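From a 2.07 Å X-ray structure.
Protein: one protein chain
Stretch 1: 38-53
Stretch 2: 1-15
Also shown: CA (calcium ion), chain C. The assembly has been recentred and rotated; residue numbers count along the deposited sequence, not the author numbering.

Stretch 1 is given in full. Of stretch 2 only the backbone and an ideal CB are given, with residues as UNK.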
# COMPACT_ATOMS: atom_id res chain seq x y z
N ASP A 38 15.62 -8.04 7.98
CA ASP A 38 17.03 -8.37 7.94
C ASP A 38 17.39 -9.17 6.71
O ASP A 38 18.05 -10.21 6.79
CB ASP A 38 17.56 -9.06 9.21
CG ASP A 38 19.11 -9.12 9.24
OD1 ASP A 38 19.76 -8.20 8.71
OD2 ASP A 38 19.72 -10.06 9.78
N VAL A 39 16.92 -8.71 5.55
CA VAL A 39 17.30 -9.34 4.29
C VAL A 39 17.95 -8.20 3.51
O VAL A 39 17.31 -7.19 3.19
CB VAL A 39 16.12 -9.86 3.51
CG1 VAL A 39 16.56 -10.26 2.14
CG2 VAL A 39 15.59 -11.07 4.21
N GLU A 40 19.21 -8.38 3.17
CA GLU A 40 19.93 -7.31 2.53
C GLU A 40 20.50 -7.70 1.18
O GLU A 40 20.61 -8.87 0.82
CB GLU A 40 20.98 -6.81 3.53
CG GLU A 40 20.35 -6.47 4.91
CD GLU A 40 21.36 -5.96 5.89
OE1 GLU A 40 22.48 -5.57 5.48
OE2 GLU A 40 21.07 -5.92 7.09
N PRO A 41 20.86 -6.71 0.40
CA PRO A 41 21.42 -7.01 -0.92
C PRO A 41 22.60 -7.94 -0.94
O PRO A 41 22.74 -8.74 -1.88
CB PRO A 41 21.77 -5.64 -1.45
CG PRO A 41 20.92 -4.77 -0.72
CD PRO A 41 20.79 -5.27 0.63
N SER A 42 23.45 -7.86 0.09
CA SER A 42 24.64 -8.69 0.14
C SER A 42 24.30 -10.12 0.51
O SER A 42 25.15 -11.01 0.34
CB SER A 42 25.63 -8.11 1.15
OG SER A 42 25.11 -8.22 2.48
N HIS A 43 23.08 -10.37 0.97
CA HIS A 43 22.70 -11.75 1.33
C HIS A 43 22.32 -12.53 0.06
O HIS A 43 21.18 -13.04 -0.08
CB HIS A 43 21.52 -11.71 2.30
CG HIS A 43 21.79 -10.92 3.55
ND1 HIS A 43 20.83 -10.69 4.51
CD2 HIS A 43 22.92 -10.30 4.00
CE1 HIS A 43 21.34 -9.97 5.48
NE2 HIS A 43 22.60 -9.72 5.20
N VAL A 44 23.30 -12.70 -0.81
CA VAL A 44 23.05 -13.37 -2.07
C VAL A 44 22.59 -14.78 -2.00
O VAL A 44 22.03 -15.28 -2.97
CB VAL A 44 24.27 -13.25 -3.00
CG1 VAL A 44 24.55 -11.79 -3.21
CG2 VAL A 44 25.46 -13.96 -2.41
N HIS A 45 22.76 -15.43 -0.86
CA HIS A 45 22.29 -16.80 -0.79
C HIS A 45 20.91 -16.95 -0.24
O HIS A 45 20.42 -18.08 -0.15
CB HIS A 45 23.23 -17.65 0.00
CG HIS A 45 24.59 -17.71 -0.59
ND1 HIS A 45 24.82 -18.10 -1.90
CD2 HIS A 45 25.80 -17.39 -0.08
CE1 HIS A 45 26.11 -18.02 -2.15
NE2 HIS A 45 26.72 -17.59 -1.07
N LYS A 46 20.28 -15.86 0.17
CA LYS A 46 18.92 -16.00 0.66
C LYS A 46 17.97 -16.13 -0.55
O LYS A 46 18.33 -15.80 -1.70
CB LYS A 46 18.56 -14.81 1.52
CG LYS A 46 19.21 -14.89 2.88
CD LYS A 46 18.90 -13.63 3.64
CE LYS A 46 19.49 -13.77 5.00
NZ LYS A 46 18.94 -12.78 5.91
N SER A 47 16.76 -16.60 -0.29
CA SER A 47 15.80 -16.87 -1.35
C SER A 47 15.26 -15.73 -2.21
O SER A 47 15.33 -14.56 -1.83
CB SER A 47 14.61 -17.65 -0.75
OG SER A 47 13.69 -16.80 -0.03
N LYS A 48 14.81 -16.07 -3.41
CA LYS A 48 14.19 -15.09 -4.30
C LYS A 48 13.03 -14.48 -3.52
O LYS A 48 12.78 -13.27 -3.62
CB LYS A 48 13.61 -15.79 -5.51
CG LYS A 48 14.49 -15.72 -6.71
CD LYS A 48 13.76 -16.41 -7.85
CE LYS A 48 13.84 -15.58 -9.13
NZ LYS A 48 12.60 -15.59 -9.98
N SER A 49 12.30 -15.29 -2.76
CA SER A 49 11.15 -14.81 -1.99
C SER A 49 11.51 -13.80 -0.91
O SER A 49 10.76 -12.85 -0.68
CB SER A 49 10.44 -16.00 -1.38
OG SER A 49 9.48 -15.58 -0.43
N GLU A 50 12.65 -14.02 -0.24
CA GLU A 50 13.09 -13.09 0.79
C GLU A 50 13.49 -11.79 0.09
O GLU A 50 13.22 -10.71 0.62
CB GLU A 50 14.29 -13.69 1.55
CG GLU A 50 13.84 -14.86 2.43
CD GLU A 50 14.97 -15.63 3.08
OE1 GLU A 50 15.70 -16.37 2.39
OE2 GLU A 50 15.16 -15.50 4.30
N HIS A 51 14.10 -11.85 -1.09
CA HIS A 51 14.50 -10.61 -1.75
C HIS A 51 13.32 -9.84 -2.30
O HIS A 51 13.36 -8.61 -2.28
CB HIS A 51 15.54 -10.93 -2.80
CG HIS A 51 16.90 -11.11 -2.19
ND1 HIS A 51 17.64 -10.05 -1.71
CD2 HIS A 51 17.62 -12.22 -1.93
CE1 HIS A 51 18.75 -10.50 -1.18
NE2 HIS A 51 18.77 -11.81 -1.30
N LYS A 52 12.30 -10.54 -2.78
CA LYS A 52 11.08 -9.90 -3.27
C LYS A 52 10.44 -9.18 -2.09
O LYS A 52 9.98 -8.06 -2.24
CB LYS A 52 10.09 -10.93 -3.77
CG LYS A 52 10.47 -11.44 -5.11
CD LYS A 52 9.30 -12.16 -5.71
CE LYS A 52 9.74 -13.55 -6.05
NZ LYS A 52 8.61 -14.50 -6.01
N HIS A 53 10.39 -9.85 -0.93
CA HIS A 53 9.80 -9.31 0.28
C HIS A 53 10.56 -8.05 0.64
O HIS A 53 9.93 -7.05 0.96
CB HIS A 53 9.91 -10.35 1.38
CG HIS A 53 9.16 -10.04 2.64
ND1 HIS A 53 8.41 -8.90 2.83
CD2 HIS A 53 9.04 -10.75 3.79
CE1 HIS A 53 7.87 -8.92 4.03
NE2 HIS A 53 8.24 -10.03 4.63
N UNK A 1 11.28 -12.92 -13.55
CA UNK A 1 12.42 -12.12 -13.04
C UNK A 1 13.50 -13.03 -12.46
O UNK A 1 13.25 -13.78 -11.53
CB UNK A 1 11.95 -11.13 -11.97
N UNK A 2 14.70 -12.96 -13.02
CA UNK A 2 15.81 -13.79 -12.56
C UNK A 2 16.31 -13.38 -11.18
O UNK A 2 16.00 -12.29 -10.70
CB UNK A 2 16.96 -13.72 -13.56
N UNK A 3 17.08 -14.25 -10.54
CA UNK A 3 17.59 -13.92 -9.21
C UNK A 3 18.61 -12.78 -9.29
O UNK A 3 18.56 -11.86 -8.48
CB UNK A 3 18.22 -15.15 -8.56
N UNK A 4 19.53 -12.83 -10.25
CA UNK A 4 20.49 -11.72 -10.39
C UNK A 4 19.77 -10.38 -10.66
O UNK A 4 20.29 -9.33 -10.28
CB UNK A 4 21.48 -12.02 -11.52
N UNK A 5 18.64 -10.38 -11.37
CA UNK A 5 17.93 -9.12 -11.62
C UNK A 5 17.31 -8.66 -10.29
O UNK A 5 17.35 -7.48 -9.98
CB UNK A 5 16.86 -9.29 -12.70
N UNK A 6 16.75 -9.57 -9.51
CA UNK A 6 16.14 -9.18 -8.24
C UNK A 6 17.18 -8.65 -7.25
O UNK A 6 16.89 -7.71 -6.50
CB UNK A 6 15.40 -10.37 -7.63
N UNK A 7 18.38 -9.25 -7.22
CA UNK A 7 19.43 -8.77 -6.31
C UNK A 7 19.80 -7.34 -6.72
O UNK A 7 19.94 -6.48 -5.85
CB UNK A 7 20.66 -9.69 -6.34
N UNK A 8 19.93 -7.10 -8.03
CA UNK A 8 20.28 -5.78 -8.54
C UNK A 8 19.17 -4.78 -8.21
O UNK A 8 19.47 -3.62 -7.91
CB UNK A 8 20.53 -5.83 -10.05
N UNK A 9 17.92 -5.21 -8.24
CA UNK A 9 16.80 -4.32 -7.91
C UNK A 9 16.90 -3.98 -6.43
O UNK A 9 16.78 -2.81 -6.06
CB UNK A 9 15.45 -4.96 -8.24
N UNK A 10 17.09 -4.98 -5.58
CA UNK A 10 17.23 -4.75 -4.15
C UNK A 10 18.43 -3.77 -3.91
O UNK A 10 18.26 -2.81 -3.15
CB UNK A 10 17.44 -6.08 -3.42
N UNK A 11 19.59 -3.97 -4.56
CA UNK A 11 20.75 -3.08 -4.37
C UNK A 11 20.38 -1.65 -4.67
O UNK A 11 20.71 -0.76 -3.88
CB UNK A 11 21.92 -3.51 -5.26
N UNK A 12 19.70 -1.41 -5.79
CA UNK A 12 19.34 -0.04 -6.14
C UNK A 12 18.29 0.55 -5.19
O UNK A 12 18.38 1.74 -4.87
CB UNK A 12 18.82 0.01 -7.58
N UNK A 13 17.32 -0.24 -4.73
CA UNK A 13 16.32 0.29 -3.80
C UNK A 13 17.02 0.66 -2.50
O UNK A 13 16.52 1.54 -1.78
CB UNK A 13 15.20 -0.72 -3.55
N UNK A 14 18.13 0.01 -2.18
CA UNK A 14 18.83 0.39 -0.96
C UNK A 14 19.55 1.71 -1.27
O UNK A 14 19.67 2.56 -0.37
CB UNK A 14 19.80 -0.70 -0.50
N UNK A 15 20.02 1.90 -2.51
CA UNK A 15 20.60 3.20 -2.85
C UNK A 15 19.49 4.26 -2.69
O UNK A 15 19.78 5.34 -2.20
CB UNK A 15 21.17 3.20 -4.27
CA CA C . 19.84 -5.77 9.06

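Position 1 points its CA-to-CB bond toward stretch 1, and the ideal CB lies 4.9 Å from K48 NZ; a long apolar chain or an acid would suit. The residue is M1, a selenomethionine, whose CE comes 4.4 Å from K52 CG. Its backbone does the polar work: K48 NZ donates to M1 O at a very short 2.5 Å.

Position 2 points away, with phi/psi of -70/164 just before helical values begin, so an N-cap residue such as Ser, Asp or Asn would serve. It is H2, whose backbone N donates to the side chain of position 5.

Position 3 is set sideways, its ideal CB 4.2 Å from K48 CG. Within reach of a long chain lie the carbonyls of V44 and K46, so a long donor, Lys or Arg, fits best. K3 is nearly fully extended (chi1 to chi4 all t), and its NZ donates to K46 O (2.6 Å) and V44 O (3.1 Å), tying the helix to the second turn of stretch 1.

Positions 4 and 5 are out of reach, so stretch 1 sets no preference; they are D4 and E5. E5 OE1 takes a hydrogen bond from H2 N, 2.7 Å.

Position 6 points toward stretch 1, its ideal CB 4.9 Å from H51 CB. The aliphatic parts of K48 and K52 flank the site, inviting Leu, Ile or Met. L6 places CD2 3.7 Å from both H51 CB and K52 CG.

Position 7 is sideways, between V44 and the H51 ring; a branched apolar chain would fill the space. L7 sets CD2 over the ring face, 3.4 Å from the H51 ring centroid and 13° off its normal, while its CD1 meets V44 CG1 at 4.1 Å.

Positions 8 and 9 have nothing of stretch 1 within 5.5 Å of the ideal CB: E8 and L9.

Position 10 points toward stretch 1, its ideal CB 4.3 Å from H51 ND1 and 4.6 Å from P41 CG. A polar or aromatic residue, His, Asn or Gln, could answer both. H10 ND1 and H51 ND1 share a hydrogen bond of 2.9 Å, with either as possible donor. P41 CG packs over the H10 ring, 3.8 Å from its centroid.

Position 11 is sideways, its ideal CB 4.4 Å from P41 CB, and tolerates many chains; E11 brings OE1 to 4.1 Å from P41 CB.

Position 14 points toward stretch 1, its ideal CB 4.2 Å from P41 CG; Ala, Val or Ile would suit. V14 CG2 touches P41 CG at 3.7 Å.

Positions 12, 13 and 15 make no contact: Q12, the selenomethionine M13 and N15.

Stretch 2, residues 1-15: MHKDELLELHEQMVN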
# COMPACT_ATOMS: atom_id res chain seq x y z
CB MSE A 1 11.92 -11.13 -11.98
CG MSE A 1 13.00 -10.32 -11.29
SE MSE A 1 12.28 -8.80 -10.33
CE MSE A 1 11.05 -9.75 -9.17
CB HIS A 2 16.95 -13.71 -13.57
CG HIS A 2 16.61 -14.30 -14.90
ND1 HIS A 2 16.14 -15.59 -15.04
CD2 HIS A 2 16.63 -13.77 -16.15
CE1 HIS A 2 15.88 -15.82 -16.32
NE2 HIS A 2 16.17 -14.73 -17.01
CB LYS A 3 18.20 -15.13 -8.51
CG LYS A 3 18.59 -14.80 -7.07
CD LYS A 3 18.90 -16.01 -6.20
CE LYS A 3 19.21 -15.56 -4.77
NZ LYS A 3 19.47 -16.70 -3.84
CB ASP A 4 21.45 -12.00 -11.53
CG ASP A 4 22.49 -13.06 -11.17
OD1 ASP A 4 22.46 -13.58 -10.03
OD2 ASP A 4 23.35 -13.37 -12.01
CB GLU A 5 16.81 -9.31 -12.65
CG GLU A 5 17.35 -9.68 -14.04
CD GLU A 5 16.26 -10.12 -15.01
OE1 GLU A 5 15.30 -10.83 -14.63
OE2 GLU A 5 16.38 -9.78 -16.20
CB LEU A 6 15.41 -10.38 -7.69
CG LEU A 6 14.61 -10.27 -6.38
CD1 LEU A 6 13.49 -9.27 -6.47
CD2 LEU A 6 14.05 -11.62 -6.12
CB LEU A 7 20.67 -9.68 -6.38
CG LEU A 7 20.40 -11.09 -5.77
CD1 LEU A 7 21.60 -11.96 -6.01
CD2 LEU A 7 20.11 -11.05 -4.27
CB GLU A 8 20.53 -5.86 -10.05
CG GLU A 8 21.89 -6.54 -10.34
CD GLU A 8 22.14 -6.81 -11.82
OE1 GLU A 8 22.62 -5.90 -12.53
OE2 GLU A 8 21.85 -7.93 -12.28
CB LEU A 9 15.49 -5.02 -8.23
CG LEU A 9 14.21 -4.20 -8.01
CD1 LEU A 9 14.22 -3.01 -8.90
CD2 LEU A 9 13.02 -5.03 -8.32
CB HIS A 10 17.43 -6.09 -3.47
CG HIS A 10 17.34 -6.04 -1.98
ND1 HIS A 10 17.48 -7.17 -1.19
CD2 HIS A 10 17.17 -5.01 -1.13
CE1 HIS A 10 17.40 -6.82 0.07
NE2 HIS A 10 17.21 -5.52 0.14
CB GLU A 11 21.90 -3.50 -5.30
CG GLU A 11 23.30 -3.28 -4.73
CD GLU A 11 24.19 -4.48 -4.99
OE1 GLU A 11 24.82 -5.02 -4.05
OE2 GLU A 11 24.26 -4.91 -6.17
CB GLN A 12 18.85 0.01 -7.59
CG GLN A 12 19.98 -0.17 -8.62
CD GLN A 12 21.15 0.79 -8.42
OE1 GLN A 12 20.97 1.94 -8.03
NE2 GLN A 12 22.33 0.32 -8.74
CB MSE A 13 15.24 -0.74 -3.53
CG MSE A 13 14.24 -0.77 -4.70
SE MSE A 13 13.31 1.03 -4.96
CE MSE A 13 12.18 1.24 -3.24
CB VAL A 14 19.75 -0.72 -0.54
CG1 VAL A 14 20.72 -0.22 0.45
CG2 VAL A 14 18.90 -1.79 0.11
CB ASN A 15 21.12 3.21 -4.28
CG ASN A 15 22.41 2.43 -4.42
OD1 ASN A 15 22.87 2.19 -5.52
ND2 ASN A 15 22.99 2.03 -3.28
O HOH W 1 17.93 -6.00 10.68
O HOH W 2 18.10 -4.95 7.42
O HOH W 3 20.12 -3.20 9.58
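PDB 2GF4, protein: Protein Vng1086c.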